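Local coordinates for protein IscA (Thermosynechococcus elongatus, PDB 1X0G) that binds a [2Fe-2S] cluster and probably serves as a scaffold for iron-sulfur cluster assembly, as a member of the HesB/IscA family, at residues 24-29 with 60-65; 75-80 with 92-97. All blocks are in the same frame, centred on the assembly; numbering follows the deposited sequence.

Contact 1 of 2, residues 24-29 with 60-65; sequences QAAILR and QGWTIA
Two parallel neighbours in the mixed beta sheet of the HesB/IscA fold meet here: strand 27-34, entered at its start, and strand 62-66. The axes of 27-29 and 62-65 pass 4.6 Å apart at an angle of 19°. Three backbone hydrogen bonds join them in a parallel ladder. Thr63 N donates a hydrogen bond to Ala26 O over 2.7 Å, approaching in the carbonyl plane. Leu28 N donates to Thr63 O, nearly along the C=O axis, in an almost straight bond (172°). Ala65 N donates to Leu28 O at 2.8 Å and is straighter still. Thr63 and Leu28 therefore each use both N and O on the ladder. Ile27 and Arg29 turn their backbone polar groups the other way, to Val47 and Ala45 on the far side of strand 27-34. Ile64 is bonded likewise to Thr57 across the hairpin.

The polar ends of Thr63 and Arg29 find partners outside the two segments. Thr63 OG1 lies anti to its carbonyl carbon and is hydrogen-bonded to Gln58 OE1. Arg29 stretches its chain from CG to NE, and NE forms a salt bridge with Asp54. Its NH1 reaches Gln31.

On the face that also carries Arg29 and Ala65, Ile27 and Thr63 run side by side, with Ile27 CG1 3.5 Å from Thr63 CB. Leu28 and Ile64 share the other face, which meets Leu4 of strand 3-4. Ala26 centres an inverse gamma turn. Its CB sits over the Trp62 indole in a CH-pi contact, 3.6 Å from the six-membered ring centroid and 16° off the ring normal.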
loop_
_atom_site.group_PDB
_atom_site.type_symbol
_atom_site.label_atom_id
_atom_site.label_comp_id
_atom_site.label_asym_id
_atom_site.label_seq_id
_atom_site.Cartn_x
_atom_site.Cartn_y
_atom_site.Cartn_z
ATOM N N GLN C 24 4.239 1.941 -31.455
ATOM C CA GLN C 24 4.271 2.708 -32.716
ATOM C C GLN C 24 2.969 3.460 -33.055
ATOM O O GLN C 24 2.687 3.755 -34.243
ATOM C CB GLN C 24 4.837 1.852 -33.862
ATOM C CG GLN C 24 6.063 1.056 -33.408
ATOM C CD GLN C 24 6.870 0.529 -34.556
ATOM O OE1 GLN C 24 6.319 0.044 -35.540
ATOM N NE2 GLN C 24 8.192 0.623 -34.444
ATOM N N ALA C 25 2.214 3.765 -31.985
ATOM C CA ALA C 25 1.001 4.580 -32.033
ATOM C C ALA C 25 1.233 5.739 -31.134
ATOM O O ALA C 25 1.864 5.593 -30.071
ATOM C CB ALA C 25 -0.175 3.816 -31.529
ATOM N N ALA C 26 0.723 6.897 -31.543
ATOM C CA ALA C 26 0.753 8.054 -30.652
ATOM C C ALA C 26 -0.290 7.805 -29.530
ATOM O O ALA C 26 -1.368 8.445 -29.508
ATOM C CB ALA C 26 0.524 9.378 -31.417
ATOM N N ILE C 27 0.023 6.821 -28.663
ATOM C CA ILE C 27 -0.762 6.579 -27.449
ATOM C C ILE C 27 0.018 6.614 -26.112
ATOM O O ILE C 27 0.980 5.874 -25.886
ATOM C CB ILE C 27 -1.697 5.372 -27.545
ATOM C CG1 ILE C 27 -2.635 5.520 -28.740
ATOM C CG2 ILE C 27 -2.599 5.389 -26.377
ATOM C CD1 ILE C 27 -2.954 4.211 -29.553
ATOM N N LEU C 28 -0.428 7.516 -25.257
ATOM C CA LEU C 28 0.146 7.694 -23.972
ATOM C C LEU C 28 -0.842 7.256 -22.979
ATOM O O LEU C 28 -1.937 7.787 -22.913
ATOM C CB LEU C 28 0.372 9.159 -23.687
ATOM C CG LEU C 28 0.877 9.478 -22.274
ATOM C CD1 LEU C 28 2.246 8.863 -22.136
ATOM C CD2 LEU C 28 0.985 11.017 -22.033
ATOM N N ARG C 29 -0.441 6.315 -22.161
ATOM C CA ARG C 29 -1.361 5.754 -21.228
ATOM C C ARG C 29 -0.908 6.189 -19.887
ATOM O O ARG C 29 0.275 6.060 -19.553
ATOM C CB ARG C 29 -1.380 4.265 -21.360
ATOM C CG ARG C 29 -2.176 3.608 -20.304
ATOM C CD ARG C 29 -2.507 2.211 -20.715
ATOM N NE ARG C 29 -3.785 1.787 -20.147
ATOM C CZ ARG C 29 -3.911 1.386 -18.888
ATOM N NH1 ARG C 29 -2.805 1.382 -18.122
ATOM N NH2 ARG C 29 -5.110 1.033 -18.388
ATOM N N GLN C 60 -3.641 17.159 -30.054
ATOM C CA GLN C 60 -2.469 17.467 -30.864
ATOM C C GLN C 60 -1.943 16.288 -31.689
ATOM O O GLN C 60 -0.728 16.164 -31.913
ATOM C CB GLN C 60 -1.357 17.991 -29.968
ATOM C CG GLN C 60 -1.863 18.733 -28.753
ATOM C CD GLN C 60 -0.903 19.797 -28.293
ATOM O OE1 GLN C 60 -1.021 20.333 -27.195
ATOM N NE2 GLN C 60 0.066 20.122 -29.142
ATOM N N GLY C 61 -2.862 15.437 -32.142
ATOM C CA GLY C 61 -2.524 14.254 -32.929
ATOM C C GLY C 61 -2.003 13.138 -32.037
ATOM O O GLY C 61 -1.244 12.277 -32.508
ATOM N N TRP C 62 -2.372 13.185 -30.752
ATOM C CA TRP C 62 -1.973 12.185 -29.776
ATOM C C TRP C 62 -3.115 11.678 -28.997
ATOM O O TRP C 62 -3.886 12.453 -28.438
ATOM C CB TRP C 62 -1.011 12.745 -28.753
ATOM C CG TRP C 62 0.318 12.606 -29.210
ATOM C CD1 TRP C 62 0.926 13.370 -30.136
ATOM C CD2 TRP C 62 1.247 11.608 -28.823
ATOM N NE1 TRP C 62 2.199 12.926 -30.347
ATOM C CE2 TRP C 62 2.425 11.832 -29.566
ATOM C CE3 TRP C 62 1.209 10.549 -27.914
ATOM C CZ2 TRP C 62 3.563 11.045 -29.434
ATOM C CZ3 TRP C 62 2.349 9.753 -27.780
ATOM C CH2 TRP C 62 3.511 10.006 -28.548
ATOM N N THR C 63 -3.178 10.360 -28.879
ATOM C CA THR C 63 -4.190 9.742 -28.035
ATOM C C THR C 63 -3.738 9.579 -26.586
ATOM O O THR C 63 -2.638 9.094 -26.288
ATOM C CB THR C 63 -4.663 8.413 -28.599
ATOM O OG1 THR C 63 -4.821 8.523 -30.043
ATOM C CG2 THR C 63 -5.976 8.044 -27.935
ATOM N N ILE C 64 -4.596 10.012 -25.678
ATOM C CA ILE C 64 -4.243 9.970 -24.302
ATOM C C ILE C 64 -5.206 9.127 -23.547
ATOM O O ILE C 64 -6.398 9.414 -23.511
ATOM C CB ILE C 64 -4.177 11.334 -23.726
ATOM C CG1 ILE C 64 -2.889 12.025 -24.179
ATOM C CG2 ILE C 64 -4.068 11.226 -22.228
ATOM C CD1 ILE C 64 -2.973 12.774 -25.484
ATOM N N ALA C 65 -4.676 8.065 -22.942
ATOM C CA ALA C 65 -5.507 7.026 -22.333
ATOM C C ALA C 65 -5.365 7.051 -20.807
ATOM O O ALA C 65 -4.259 6.837 -20.271
ATOM C CB ALA C 65 -5.099 5.737 -22.859
#

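Contact 2 of 2, residues 75-80 with 92-97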
loop_
_atom_site.group_PDB
_atom_site.type_symbol
_atom_site.label_atom_id
_atom_site.label_comp_id
_atom_site.label_asym_id
_atom_site.label_seq_id
_atom_site.Cartn_x
_atom_site.Cartn_y
_atom_site.Cartn_z
ATOM N N ARG C 75 -8.695 13.250 -13.373
ATOM C CA ARG C 75 -9.557 14.187 -14.108
ATOM C C ARG C 75 -8.915 15.590 -14.154
ATOM O O ARG C 75 -8.618 16.155 -13.108
ATOM C CB ARG C 75 -10.917 14.244 -13.436
ATOM C CG ARG C 75 -12.011 15.029 -14.238
ATOM C CD ARG C 75 -13.463 14.558 -13.940
ATOM N NE ARG C 75 -13.585 13.074 -13.945
ATOM C CZ ARG C 75 -13.971 12.333 -14.998
ATOM N NH1 ARG C 75 -14.310 12.920 -16.149
ATOM N NH2 ARG C 75 -14.027 11.001 -14.903
ATOM N N GLY C 76 -8.658 16.143 -15.347
ATOM C CA GLY C 76 -8.092 17.496 -15.435
ATOM C C GLY C 76 -6.585 17.650 -15.177
ATOM O O GLY C 76 -6.033 18.765 -15.153
ATOM N N LEU C 77 -5.887 16.545 -15.003
ATOM C CA LEU C 77 -4.449 16.610 -14.993
ATOM C C LEU C 77 -3.979 17.371 -16.245
ATOM O O LEU C 77 -4.528 17.229 -17.346
ATOM C CB LEU C 77 -3.902 15.211 -15.074
ATOM C CG LEU C 77 -2.426 15.075 -14.982
ATOM C CD1 LEU C 77 -2.101 15.368 -13.530
ATOM C CD2 LEU C 77 -2.101 13.626 -15.358
ATOM N N ARG C 78 -2.950 18.174 -16.022
ATOM C CA ARG C 78 -2.175 18.731 -17.082
ATOM C C ARG C 78 -0.740 18.280 -16.847
ATOM O O ARG C 78 -0.212 18.297 -15.709
ATOM C CB ARG C 78 -2.253 20.268 -17.093
ATOM C CG ARG C 78 -3.691 20.819 -17.166
ATOM C CD ARG C 78 -3.702 22.334 -17.105
ATOM N NE ARG C 78 -2.827 22.837 -16.047
ATOM C CZ ARG C 78 -1.559 23.241 -16.226
ATOM N NH1 ARG C 78 -0.989 23.184 -17.436
ATOM N NH2 ARG C 78 -0.850 23.686 -15.184
ATOM N N VAL C 79 -0.119 17.908 -17.955
ATOM C CA VAL C 79 1.166 17.296 -17.957
ATOM C C VAL C 79 2.002 18.222 -18.804
ATOM O O VAL C 79 1.598 18.586 -19.922
ATOM C CB VAL C 79 1.086 15.886 -18.652
ATOM C CG1 VAL C 79 2.469 15.338 -18.931
ATOM C CG2 VAL C 79 0.259 14.891 -17.837
ATOM N N ASP C 80 3.181 18.575 -18.293
ATOM C CA ASP C 80 4.105 19.465 -18.983
ATOM C C ASP C 80 5.435 18.702 -19.062
ATOM O O ASP C 80 5.622 17.682 -18.373
ATOM C CB ASP C 80 4.264 20.636 -18.074
ATOM C CG ASP C 80 4.935 21.814 -18.711
ATOM O OD1 ASP C 80 5.033 21.950 -19.957
ATOM O OD2 ASP C 80 5.358 22.662 -17.904
ATOM N N PHE C 92 3.528 17.491 -13.499
ATOM C CA PHE C 92 2.092 17.273 -13.436
ATOM C C PHE C 92 1.385 18.271 -12.591
ATOM O O PHE C 92 1.798 18.577 -11.495
ATOM C CB PHE C 92 1.876 15.962 -12.766
ATOM C CG PHE C 92 2.444 14.850 -13.519
ATOM C CD1 PHE C 92 3.750 14.436 -13.287
ATOM C CD2 PHE C 92 1.711 14.231 -14.512
ATOM C CE1 PHE C 92 4.291 13.366 -14.017
ATOM C CE2 PHE C 92 2.271 13.142 -15.244
ATOM C CZ PHE C 92 3.523 12.717 -14.989
ATOM N N HIS C 93 0.281 18.758 -13.073
ATOM C CA HIS C 93 -0.455 19.664 -12.271
ATOM C C HIS C 93 -1.798 18.965 -12.181
ATOM O O HIS C 93 -2.488 18.784 -13.195
ATOM C CB HIS C 93 -0.526 21.016 -12.964
ATOM C CG HIS C 93 0.821 21.577 -13.295
ATOM N ND1 HIS C 93 1.576 22.280 -12.378
ATOM C CD2 HIS C 93 1.548 21.548 -14.443
ATOM C CE1 HIS C 93 2.710 22.653 -12.948
ATOM N NE2 HIS C 93 2.723 22.212 -14.194
ATOM N N ASN C 94 -2.138 18.534 -10.977
ATOM C CA ASN C 94 -3.281 17.702 -10.768
ATOM C C ASN C 94 -4.203 18.424 -9.824
ATOM O O ASN C 94 -3.902 18.566 -8.648
ATOM C CB ASN C 94 -2.807 16.396 -10.180
ATOM C CG ASN C 94 -3.923 15.395 -9.987
ATOM O OD1 ASN C 94 -5.103 15.696 -10.191
ATOM N ND2 ASN C 94 -3.538 14.150 -9.615
ATOM N N PRO C 95 -5.330 18.889 -10.339
ATOM C CA PRO C 95 -6.390 19.551 -9.564
ATOM C C PRO C 95 -6.877 18.697 -8.395
ATOM O O PRO C 95 -7.344 19.233 -7.408
ATOM C CB PRO C 95 -7.529 19.707 -10.575
ATOM C CG PRO C 95 -6.871 19.739 -11.902
ATOM C CD PRO C 95 -5.686 18.758 -11.760
ATOM N N ASN C 96 -6.719 17.377 -8.505
ATOM C CA ASN C 96 -7.064 16.449 -7.447
ATOM C C ASN C 96 -6.013 16.338 -6.371
ATOM O O ASN C 96 -6.254 15.765 -5.342
ATOM C CB ASN C 96 -7.330 15.098 -8.052
ATOM C CG ASN C 96 -8.350 15.160 -9.199
ATOM O OD1 ASN C 96 -8.122 14.729 -10.349
ATOM N ND2 ASN C 96 -9.458 15.742 -8.891
ATOM N N ALA C 97 -4.850 16.912 -6.572
ATOM C CA ALA C 97 -3.772 16.663 -5.665
ATOM C C ALA C 97 -3.828 17.554 -4.443
ATOM O O ALA C 97 -3.986 18.766 -4.554
ATOM C CB ALA C 97 -2.569 16.891 -6.369
#
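The backbones of 75-80 and 92-97 run antiparallel in the hairpin of strands 78-82 and 89-93, with Arg78 and His93 as a hydrogen-bonded pair and Val79 and Phe92 as the adjoining non-hydrogen-bonded pair. Arg78 N donates to His93 O at 2.9 Å, in the carbonyl plane. His93 N returns a 2.7 Å bond to Arg78 O. The chains stay close at Leu77 and Asn94 and part from Gly76 and Pro95 on; Pro95 CD rests 3.4 Å from Gly76 O.

On one face, Val79 and Phe92 lie side by side, with Val79 CG2 3.7 Å from Phe92 CD2. Leu77 CD2 comes to the edge of the same ring. The other methyl, Leu77 CD1, touches Asn94 CB at 3.6 Å. Tyr42 stacks on Phe92, and Met86 of the second subunit packs against it.

Asn94 opens a type I turn to Ala97. Its OD1 accepts from Asn96 N in an Asx turn, the donor lying well above the carbonyl plane. Its ND2 is held by Leu73 O and Tyr42 OH.

On the opposite face, the Arg78 chain bends at chi3 (-46°) and brings NH2 over the His93 ring, 3.3 Å from His93 CG. The guanidinium and imidazole planes are only 10° apart. This positive charge would probably disfavour a protonated His93; the Asp80 carboxylate, hydrogen-bonded through OD1 to Thr5 and not touching His93, may partly offset that effect.

Contact 1 closes before contact 2 opens along the chain, and the two lie in different sheets. Their centres are about 17 Å apart and their nearest atoms about 6 Å, without touching. The two sheets pack on each other: Leu44, in the sheet of contact 1, meets Phe92 as well as Leu28, and Leu4 of strand 3-4, in the sheet of contact 2, meets Leu28 and Ile64. Each contact also reaches the second subunit, at its Leu85 and Met86 respectively. Contact 1 is away from the cluster site. Contact 2 is nearer: the Phe92 side chain is about 10 Å from the bound [2Fe-2S] cluster and about 6 Å from cluster-binding Gly104.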